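Local coordinates for protein PT26-6P (Thermococcus sp., PDB 2WB7) that is of unknown function but is encoded by a family of mobile, extrachromosomal elements of Euryarchaea and combines three domains with novel folds, at residues Thr21-His25 against Pro335-Gly339; Gln256-Ala262 against Trp374-Met380; Phe266-Ala272 against Tyr284-Pro290. Residue numbers count along the deposited sequence, not the author numbering.

Interaction 1. Residues Thr21-His25 against Pro335-Gly339; sequences TQAAH and PTFFG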
# COMPACT_ATOMS: atom_id res chain seq x y z
N THR A 21 16.35 7.37 6.55
CA THR A 21 15.42 8.46 6.88
C THR A 21 14.95 9.32 5.69
O THR A 21 13.79 9.28 5.32
CB THR A 21 15.98 9.35 7.99
OG1 THR A 21 16.82 8.56 8.85
CG2 THR A 21 14.85 9.94 8.81
N GLN A 22 15.85 10.10 5.11
CA GLN A 22 15.42 10.98 4.04
C GLN A 22 14.83 10.24 2.84
O GLN A 22 13.88 10.74 2.22
CB GLN A 22 16.51 11.94 3.59
CG GLN A 22 16.73 13.12 4.55
CD GLN A 22 15.46 13.53 5.35
OE1 GLN A 22 14.56 14.24 4.85
NE2 GLN A 22 15.42 13.11 6.63
N ALA A 23 15.37 9.07 2.50
CA ALA A 23 14.77 8.29 1.41
C ALA A 23 13.35 7.84 1.78
O ALA A 23 12.45 7.87 0.95
CB ALA A 23 15.63 7.09 1.04
N ALA A 24 13.16 7.42 3.02
CA ALA A 24 11.83 7.09 3.51
C ALA A 24 10.84 8.25 3.35
O ALA A 24 9.73 8.08 2.83
CB ALA A 24 11.88 6.64 4.98
N HIS A 25 11.25 9.43 3.81
CA HIS A 25 10.41 10.62 3.71
C HIS A 25 10.05 10.88 2.26
O HIS A 25 8.87 11.03 1.92
CB HIS A 25 11.09 11.82 4.37
CG HIS A 25 11.05 11.78 5.86
ND1 HIS A 25 12.16 12.05 6.65
CD2 HIS A 25 10.05 11.49 6.72
CE1 HIS A 25 11.83 11.93 7.92
NE2 HIS A 25 10.55 11.59 8.00
N PRO A 335 5.21 12.10 11.08
CA PRO A 335 5.79 10.82 10.65
C PRO A 335 6.58 10.21 11.79
O PRO A 335 7.25 10.93 12.53
CB PRO A 335 6.73 11.22 9.51
CG PRO A 335 6.12 12.47 8.96
CD PRO A 335 5.54 13.19 10.15
N THR A 336 6.51 8.91 11.96
CA THR A 336 7.25 8.29 13.03
C THR A 336 7.80 6.97 12.59
O THR A 336 7.16 6.23 11.84
CB THR A 336 6.36 8.03 14.22
OG1 THR A 336 5.46 9.13 14.36
CG2 THR A 336 7.20 7.88 15.49
N PHE A 337 9.00 6.68 13.07
CA PHE A 337 9.71 5.48 12.68
C PHE A 337 9.61 4.43 13.76
O PHE A 337 9.62 4.74 14.94
CB PHE A 337 11.17 5.80 12.45
CG PHE A 337 11.45 6.51 11.17
CD1 PHE A 337 11.58 5.79 9.99
CD2 PHE A 337 11.61 7.89 11.15
CE1 PHE A 337 11.86 6.43 8.81
CE2 PHE A 337 11.89 8.55 9.96
CZ PHE A 337 12.00 7.82 8.79
N PHE A 338 9.52 3.19 13.33
CA PHE A 338 9.43 2.07 14.23
C PHE A 338 10.37 1.02 13.69
O PHE A 338 10.43 0.79 12.49
CB PHE A 338 7.99 1.54 14.27
CG PHE A 338 6.99 2.56 14.73
CD1 PHE A 338 6.40 3.44 13.83
CD2 PHE A 338 6.66 2.67 16.07
CE1 PHE A 338 5.48 4.38 14.27
CE2 PHE A 338 5.74 3.63 16.51
CZ PHE A 338 5.15 4.47 15.60
N GLY A 339 11.13 0.40 14.58
CA GLY A 339 12.09 -0.61 14.17
C GLY A 339 11.62 -2.01 14.48
O GLY A 339 10.81 -2.21 15.37

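Interaction 2. Residues Gln256-Ala262 against Trp374-Met380; sequences QNKYAGA and WLAAEPM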
# COMPACT_ATOMS: atom_id res chain seq x y z
N GLN A 256 9.35 -2.21 -1.90
CA GLN A 256 7.97 -2.08 -2.32
C GLN A 256 7.14 -2.73 -1.20
O GLN A 256 7.60 -3.70 -0.56
CB GLN A 256 7.71 -2.77 -3.66
CG GLN A 256 8.51 -2.25 -4.85
CD GLN A 256 8.17 -0.82 -5.20
OE1 GLN A 256 7.05 -0.34 -4.97
NE2 GLN A 256 9.13 -0.11 -5.78
N ASN A 257 5.95 -2.19 -0.93
CA ASN A 257 5.02 -2.81 0.01
C ASN A 257 3.74 -3.18 -0.72
O ASN A 257 3.33 -2.48 -1.63
CB ASN A 257 4.65 -1.84 1.13
CG ASN A 257 5.70 -1.73 2.20
OD1 ASN A 257 6.50 -0.80 2.20
ND2 ASN A 257 5.71 -2.66 3.13
N LYS A 258 3.11 -4.26 -0.30
CA LYS A 258 1.76 -4.57 -0.72
C LYS A 258 0.81 -3.98 0.34
O LYS A 258 1.01 -4.20 1.53
CB LYS A 258 1.60 -6.08 -0.79
CG LYS A 258 0.56 -6.57 -1.79
CD LYS A 258 0.03 -7.94 -1.39
CE LYS A 258 1.05 -8.78 -0.59
NZ LYS A 258 0.47 -10.09 -0.09
N TYR A 259 -0.19 -3.22 -0.08
CA TYR A 259 -1.06 -2.52 0.86
C TYR A 259 -2.50 -3.02 0.82
O TYR A 259 -2.98 -3.40 -0.24
CB TYR A 259 -1.11 -1.03 0.55
CG TYR A 259 0.19 -0.29 0.70
CD1 TYR A 259 0.96 0.02 -0.42
CD2 TYR A 259 0.63 0.13 1.95
CE1 TYR A 259 2.15 0.71 -0.29
CE2 TYR A 259 1.81 0.81 2.09
CZ TYR A 259 2.57 1.11 0.97
OH TYR A 259 3.76 1.80 1.09
N ALA A 260 -3.17 -3.00 1.97
CA ALA A 260 -4.62 -3.17 2.04
C ALA A 260 -5.16 -2.24 3.13
O ALA A 260 -4.46 -1.99 4.12
CB ALA A 260 -4.99 -4.61 2.34
N GLY A 261 -6.38 -1.74 2.97
CA GLY A 261 -6.95 -0.87 4.00
C GLY A 261 -7.07 0.60 3.62
O GLY A 261 -7.37 0.93 2.49
N ALA A 262 -6.83 1.48 4.60
CA ALA A 262 -7.08 2.90 4.43
C ALA A 262 -5.87 3.65 3.87
O ALA A 262 -5.38 4.60 4.46
CB ALA A 262 -7.51 3.50 5.75
N TRP A 374 -7.88 1.06 9.36
CA TRP A 374 -6.76 0.16 9.49
C TRP A 374 -5.94 0.15 8.21
O TRP A 374 -6.45 0.44 7.13
CB TRP A 374 -7.24 -1.26 9.80
CG TRP A 374 -8.04 -1.89 8.71
CD1 TRP A 374 -9.38 -1.79 8.51
CD2 TRP A 374 -7.54 -2.71 7.64
NE1 TRP A 374 -9.75 -2.52 7.40
CE2 TRP A 374 -8.64 -3.09 6.85
CE3 TRP A 374 -6.26 -3.16 7.28
CZ2 TRP A 374 -8.51 -3.89 5.72
CZ3 TRP A 374 -6.14 -3.97 6.16
CH2 TRP A 374 -7.26 -4.32 5.40
N LEU A 375 -4.66 -0.18 8.36
CA LEU A 375 -3.77 -0.38 7.22
C LEU A 375 -2.93 -1.64 7.42
O LEU A 375 -2.49 -1.96 8.54
CB LEU A 375 -2.86 0.82 7.00
CG LEU A 375 -2.02 0.77 5.72
CD1 LEU A 375 -2.87 1.03 4.51
CD2 LEU A 375 -0.93 1.82 5.77
N ALA A 376 -2.73 -2.36 6.33
CA ALA A 376 -1.82 -3.49 6.33
C ALA A 376 -0.83 -3.24 5.22
O ALA A 376 -1.22 -2.82 4.12
CB ALA A 376 -2.58 -4.80 6.10
N ALA A 377 0.44 -3.46 5.50
CA ALA A 377 1.46 -3.23 4.50
C ALA A 377 2.49 -4.32 4.66
O ALA A 377 3.03 -4.51 5.76
CB ALA A 377 2.11 -1.86 4.68
N GLU A 378 2.74 -5.05 3.59
CA GLU A 378 3.69 -6.15 3.64
C GLU A 378 4.89 -5.86 2.73
O GLU A 378 4.75 -5.77 1.52
CB GLU A 378 3.01 -7.47 3.28
CG GLU A 378 3.99 -8.58 3.00
CD GLU A 378 3.32 -9.92 2.73
OE1 GLU A 378 2.08 -10.01 2.78
OE2 GLU A 378 4.06 -10.90 2.48
N PRO A 379 6.07 -5.68 3.34
CA PRO A 379 7.30 -5.46 2.59
C PRO A 379 7.54 -6.64 1.69
O PRO A 379 7.49 -7.78 2.16
CB PRO A 379 8.38 -5.41 3.67
CG PRO A 379 7.65 -5.03 4.91
CD PRO A 379 6.30 -5.67 4.80
N MSE A 380 7.78 -6.39 0.41
CA MSE A 380 7.88 -7.47 -0.56
C MSE A 380 9.25 -8.13 -0.48
O MSE A 380 10.04 -8.10 -1.42
CB MSE A 380 7.60 -6.92 -1.95
CG MSE A 380 6.18 -6.42 -2.11
SE MSE A 380 4.97 -7.91 -2.06
CE MSE A 380 5.22 -8.30 -3.92

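Interaction 3. Residues Phe266-Ala272 against Tyr284-Pro290; sequences FIIITAA and YKFLITP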
# COMPACT_ATOMS: atom_id res chain seq x y z
N PHE A 266 -3.53 7.18 5.52
CA PHE A 266 -2.13 7.19 5.94
C PHE A 266 -1.34 6.08 5.27
O PHE A 266 -1.92 5.17 4.68
CB PHE A 266 -2.00 7.11 7.47
CG PHE A 266 -2.52 5.83 8.07
CD1 PHE A 266 -1.66 4.86 8.52
CD2 PHE A 266 -3.88 5.61 8.21
CE1 PHE A 266 -2.15 3.69 9.09
CE2 PHE A 266 -4.37 4.45 8.77
CZ PHE A 266 -3.51 3.50 9.22
N ILE A 267 -0.02 6.16 5.34
CA ILE A 267 0.81 5.20 4.63
C ILE A 267 1.93 4.67 5.50
O ILE A 267 2.27 5.23 6.54
CB ILE A 267 1.43 5.81 3.36
CG1 ILE A 267 2.66 6.64 3.71
CG2 ILE A 267 0.43 6.69 2.65
CD1 ILE A 267 3.21 7.45 2.54
N ILE A 268 2.48 3.54 5.08
CA ILE A 268 3.63 2.97 5.73
C ILE A 268 4.74 2.82 4.70
O ILE A 268 4.53 2.21 3.64
CB ILE A 268 3.32 1.62 6.35
CG1 ILE A 268 2.29 1.77 7.47
CG2 ILE A 268 4.59 0.95 6.86
CD1 ILE A 268 1.98 0.45 8.19
N ILE A 269 5.90 3.39 4.99
CA ILE A 269 7.07 3.16 4.15
C ILE A 269 7.97 2.16 4.86
O ILE A 269 8.15 2.24 6.09
CB ILE A 269 7.84 4.46 3.86
CG1 ILE A 269 7.02 5.38 2.97
CG2 ILE A 269 9.15 4.14 3.17
CD1 ILE A 269 6.41 4.67 1.78
N THR A 270 8.52 1.21 4.11
CA THR A 270 9.42 0.21 4.70
C THR A 270 10.82 0.38 4.18
O THR A 270 11.06 0.38 2.97
CB THR A 270 9.00 -1.24 4.38
OG1 THR A 270 7.71 -1.54 4.93
CG2 THR A 270 10.00 -2.20 4.97
N ALA A 271 11.78 0.53 5.09
CA ALA A 271 13.17 0.38 4.72
C ALA A 271 13.69 -0.81 5.51
O ALA A 271 13.36 -0.98 6.68
CB ALA A 271 13.94 1.62 5.05
N ALA A 272 14.50 -1.65 4.86
CA ALA A 272 15.07 -2.80 5.55
C ALA A 272 16.48 -3.10 5.03
O ALA A 272 16.97 -2.40 4.15
CB ALA A 272 14.16 -3.99 5.38
N TYR A 284 14.49 -3.92 10.09
CA TYR A 284 13.39 -3.21 9.44
C TYR A 284 13.20 -1.88 10.12
O TYR A 284 13.48 -1.74 11.30
CB TYR A 284 12.08 -3.98 9.51
CG TYR A 284 12.06 -5.26 8.70
CD1 TYR A 284 11.37 -5.33 7.49
CD2 TYR A 284 12.72 -6.41 9.14
CE1 TYR A 284 11.35 -6.49 6.75
CE2 TYR A 284 12.71 -7.59 8.40
CZ TYR A 284 12.04 -7.62 7.21
OH TYR A 284 12.02 -8.78 6.48
N LYS A 285 12.70 -0.91 9.37
CA LYS A 285 12.40 0.41 9.89
C LYS A 285 11.14 0.86 9.15
O LYS A 285 11.13 0.94 7.91
CB LYS A 285 13.58 1.34 9.59
CG LYS A 285 13.97 2.32 10.69
CD LYS A 285 15.16 3.19 10.24
CE LYS A 285 15.85 3.88 11.42
NZ LYS A 285 15.17 5.15 11.86
N PHE A 286 10.07 1.13 9.88
CA PHE A 286 8.82 1.53 9.25
C PHE A 286 8.47 2.98 9.53
O PHE A 286 8.54 3.44 10.67
CB PHE A 286 7.68 0.64 9.72
CG PHE A 286 7.88 -0.82 9.46
CD1 PHE A 286 8.50 -1.63 10.41
CD2 PHE A 286 7.42 -1.39 8.28
CE1 PHE A 286 8.67 -3.00 10.18
CE2 PHE A 286 7.58 -2.76 8.04
CZ PHE A 286 8.20 -3.56 8.99
N LEU A 287 8.07 3.69 8.49
CA LEU A 287 7.59 5.05 8.64
C LEU A 287 6.07 5.04 8.57
O LEU A 287 5.49 4.46 7.65
CB LEU A 287 8.13 5.88 7.49
CG LEU A 287 7.89 7.37 7.57
CD1 LEU A 287 8.20 7.84 8.97
CD2 LEU A 287 8.81 8.03 6.61
N ILE A 288 5.42 5.67 9.54
CA ILE A 288 3.98 5.83 9.49
C ILE A 288 3.65 7.31 9.32
O ILE A 288 4.03 8.11 10.15
CB ILE A 288 3.31 5.29 10.76
CG1 ILE A 288 3.64 3.81 10.96
CG2 ILE A 288 1.80 5.45 10.69
CD1 ILE A 288 2.96 3.22 12.18
N THR A 289 2.97 7.68 8.24
CA THR A 289 2.72 9.09 7.93
C THR A 289 1.26 9.34 7.67
O THR A 289 0.66 8.65 6.84
CB THR A 289 3.44 9.54 6.64
OG1 THR A 289 4.67 8.83 6.49
CG2 THR A 289 3.72 11.03 6.65
N PRO A 290 0.66 10.33 8.35
CA PRO A 290 -0.68 10.67 7.91
C PRO A 290 -0.55 11.17 6.49
O PRO A 290 0.50 11.71 6.12
CB PRO A 290 -1.08 11.80 8.86
CG PRO A 290 0.24 12.39 9.31
CD PRO A 290 1.13 11.19 9.44

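Interaction 1. Residues Thr21-His25 against Pro335-Gly339
T21 opens the helical segment and meets the strand through its methyl group: CG2 of T21 lies 3.5 Å from CE2 of F337. Threonine suits this partly exposed place, since its methyl can touch an aromatic ring while the residue stays partly open to solvent. A24, almost one turn further on, points its CB at the strand and reaches CE1 of F337 at 3.8 Å, at the edge of the phenyl ring. The small side chain lets the helix come close to a bulky neighbour, and A24 is the buried member of the contact. One residue on, H25 closes the turn, its N bonded to O of T21 at 3.0 Å, and swings its imidazole over to the strand. The edge of F337 meets the face of H25 in an offset edge-to-face pair, with centroids 5.5 Å apart and planes at 70°. The imidazole of H25 also touches P335, NE2 of H25 lying 4.1 Å from CB of P335. T21, A24 and H25 thus all converge on the ring of F337, and K285 of the neighbouring strand adds a cation-pi contact to it. The segments share no hydrogen bond and bury 187 Å² in all. At 120° between directions and 11.0 Å between axes, this is helix-on-sheet packing: the start of helix 21-34 lies against strand 336-343, an outermost strand of the eight-stranded antiparallel sheet in the second immunoglobulin-like domain.

Interaction 2. Residues Gln256-Ala262 against Trp374-Met380
This is a buried antiparallel pairing of two neighbouring strands, 253-261 and 370-379, close to the centre of the chain and well inside the eight-stranded sheet. The short segments run at 164° with axes 4.3 Å apart and bury 676 Å². Main-chain hydrogen bonds come in reciprocal pairs: K258 N to E378 O (2.9 Å) with E378 N to K258 O (2.8 Å), then A260 N to A376 O (2.9 Å) with A376 N to A260 O (2.8 Å). One hydrogen bond finishes each end, from N of selenomethionine M380 to O of Q256 (2.9 Å) and from A262 N to W374 O (2.8 Å). P379, which has no amide hydrogen to give, fits because it sits in a non-hydrogen-bonded pair with N257. The sheet belongs to a domain classed as immunoglobulin-like, and these two strands, distant in sequence, are the first and last of the sheet along the chain. On one face Y259 packs CD2 against CB of A377 (3.7 Å), while its hydroxyl bonds to O of I268; N257 bonds through ND2 to OG1 of T270. The other face is covered by helix 149-157. There K258 NZ forms a salt bridge with E378 OE1 (3.3 Å), its hydrogen bond being weak; that oxygen also bonds to Y152. Small A260 lets CH2 of W374 come within 3.8 Å of its CB. G261 lies over the indole in a CH-pi contact, its CA 3.7 Å from the centroid of the W374 six-membered ring. Any CB there would clash with O of W374, and the positive phi of G261 suits a residue without a side chain.

Interaction 3. Residues Phe266-Ala272 against Tyr284-Pro290
Backbone hydrogen bonds give this hairpin its frame. Segments 266-272 and 284-290 run antiparallel at 160°, with their axes 4.6 Å apart, and three reciprocal pairs join them: I267 N to T289 O (3.0 Å) with T289 N to I267 O (3.1 Å), I269 N to L287 O (2.9 Å) with L287 N to I269 O (2.8 Å), and A271 N to K285 O (2.9 Å) with K285 N to A271 O (2.8 Å). Between them, CA-H...O contacts such as I268 CA to L287 O (3.1 Å) add close, weaker approaches. Apolar packing then follows the alternation of the strands. On the face of F266, I268, I288 and F286, CD1 of F266 meets CG2 of I288 at 4.1 Å, and CG2 of I268 lies 3.9 Å from CD2 of F286. This face turns inward, toward V359 of strand 350-364 and F308, whose ring stacks on F286. The opposite face carries I269 and L287, whose CB atoms are 3.9 Å apart; beta-branched isoleucine is well suited to such extended backbone. A CH-pi contact closes one end, where CB of A272 sits over the face of Y284, 4.1 Å from the ring centroid. Polar side chains turn to other partners: T270 OG1 bonds to N257, Y284 OH to Y344, and K285 makes a cation-pi contact with F337. The segments bury 601 Å² in total. Regular amide bonding thus fixes the register, while the many apolar side chains imply a pairing that is mostly buried, with K285, T289 and P290 still partly exposed.

All three interactions reach one eight-stranded antiparallel sheet, in which strands 370-379, 253-261, 266-272, 281-290 and 336-343 lie side by side in that order. Interaction 3 holds the middle. Its centre is about 10 Å from that of interaction 2 and 6 Å from that of interaction 1, whereas the centres of 1 and 2 are about 16 Å apart, with their nearest atoms about 9 Å apart. Probable hydrogen bonds join interaction 3 to both neighbours: F338 O to F286 N (2.7 Å) and Y259 OH to I268 O (2.7 Å). A local hairpin thus lies within two long-range contacts, whose segments alternate along the chain, and the N-terminal helix 21-34 packs onto an outermost strand.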